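Fe-superoxide dismutase homolog (Plasmodium berghei, PDB 2A03) converts superoxide radicals into hydrogen peroxide and molecular oxygen, probably protecting the cell from these toxic by-products as a member of the iron/manganese superoxide dismutase family. Local coordinates at residues Gly49-Lys52 against Asp53-Leu56. Sequence-based numbering, arbitrary orientation.
Sequences GLIK and DTPL
The carbonyl of Ile51 takes two bonds from Thr54, both on the same face of its plane. Thr54 OG1 donates to Ile51 O at 2.7 Å, tilted 31° from the carbonyl plane. Thr54 N gives a longer, bent bond to the same Ile51 O, 3.1 Å, from further above that plane. With chi1 at 73°, OG1 of Thr54 sits between the threonine's own N and carbonyl carbon, which swings it onto the Ile51 oxygen; the methyl, Thr54 CG2, lies between two carbonyl oxygens, 3.5 Å from Leu50 O and 3.4 Å from Lys52 O. The same hydroxyl then accepts from Leu56 N, 3.2 Å from Thr54 OG1, linking the turn to the chain beyond it. The carboxylate of Asp53 runs alongside the extended Lys52 chain, both pointing the same way; Lys52 NZ stays 4.2 Å from Asp53 OD2, too far for a salt bridge, though the opposite charges probably attract weakly. Ile51 and Leu56 cross at about a right angle, Ile51 CG2 resting 3.8 Å from Leu56 CB while Ile51 CD1 reaches the backbone O of Leu56. Ile51 also packs on Ile64, and Leu56 on Ile72 of helix 70-87. The chain leaves helix 29-51 through a type II beta turn, Ile51 to Thr54, with the ST turn of Thr54 following, at the surface of the alpha-hairpin domain and away from the manganese site.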
# COMPACT_ATOMS: atom_id res chain seq x y z
N GLY A 49 9.48 8.51 -18.73
CA GLY A 49 9.95 7.31 -19.43
C GLY A 49 8.85 6.60 -20.23
O GLY A 49 9.06 6.16 -21.37
N LEU A 50 7.67 6.49 -19.63
CA LEU A 50 6.52 5.86 -20.30
C LEU A 50 5.99 6.63 -21.53
O LEU A 50 5.57 6.02 -22.51
CB LEU A 50 5.37 5.65 -19.29
CG LEU A 50 5.67 4.70 -18.13
CD1 LEU A 50 4.55 4.75 -17.12
CD2 LEU A 50 5.89 3.27 -18.62
N ILE A 51 5.99 7.96 -21.48
CA ILE A 51 5.40 8.74 -22.60
C ILE A 51 6.37 9.06 -23.71
O ILE A 51 5.98 9.48 -24.80
CB ILE A 51 4.76 10.05 -22.14
CG1 ILE A 51 5.82 10.98 -21.52
CG2 ILE A 51 3.61 9.75 -21.16
CD1 ILE A 51 5.30 12.34 -21.12
N LYS A 52 7.65 8.87 -23.42
CA LYS A 52 8.66 9.05 -24.43
C LYS A 52 8.30 8.21 -25.66
O LYS A 52 7.93 7.04 -25.54
CB LYS A 52 10.01 8.64 -23.86
CG LYS A 52 11.19 9.09 -24.68
CD LYS A 52 12.42 8.35 -24.21
CE LYS A 52 13.63 8.65 -25.08
NZ LYS A 52 14.56 7.48 -25.04
N ASP A 53 8.38 8.83 -26.84
CA ASP A 53 8.14 8.15 -28.12
C ASP A 53 6.73 7.55 -28.25
O ASP A 53 6.54 6.53 -28.93
CB ASP A 53 9.22 7.08 -28.37
CG ASP A 53 10.62 7.67 -28.51
OD1 ASP A 53 10.76 8.76 -29.10
OD2 ASP A 53 11.58 7.06 -28.02
N THR A 54 5.76 8.22 -27.62
CA THR A 54 4.35 7.89 -27.73
C THR A 54 3.63 9.17 -28.10
O THR A 54 4.25 10.22 -28.12
CB THR A 54 3.75 7.34 -26.41
OG1 THR A 54 3.59 8.40 -25.45
CG2 THR A 54 4.61 6.24 -25.82
N PRO A 55 2.34 9.09 -28.46
CA PRO A 55 1.59 10.32 -28.74
C PRO A 55 1.40 11.28 -27.56
O PRO A 55 0.90 12.40 -27.76
CB PRO A 55 0.24 9.80 -29.26
CG PRO A 55 0.54 8.39 -29.76
CD PRO A 55 1.55 7.88 -28.78
N LEU A 56 1.80 10.87 -26.36
CA LEU A 56 1.66 11.69 -25.16
C LEU A 56 2.96 12.39 -24.77
O LEU A 56 3.00 13.10 -23.76
CB LEU A 56 1.23 10.83 -23.97
CG LEU A 56 -0.13 10.13 -24.06
CD1 LEU A 56 -0.28 9.19 -22.87
CD2 LEU A 56 -1.28 11.14 -24.10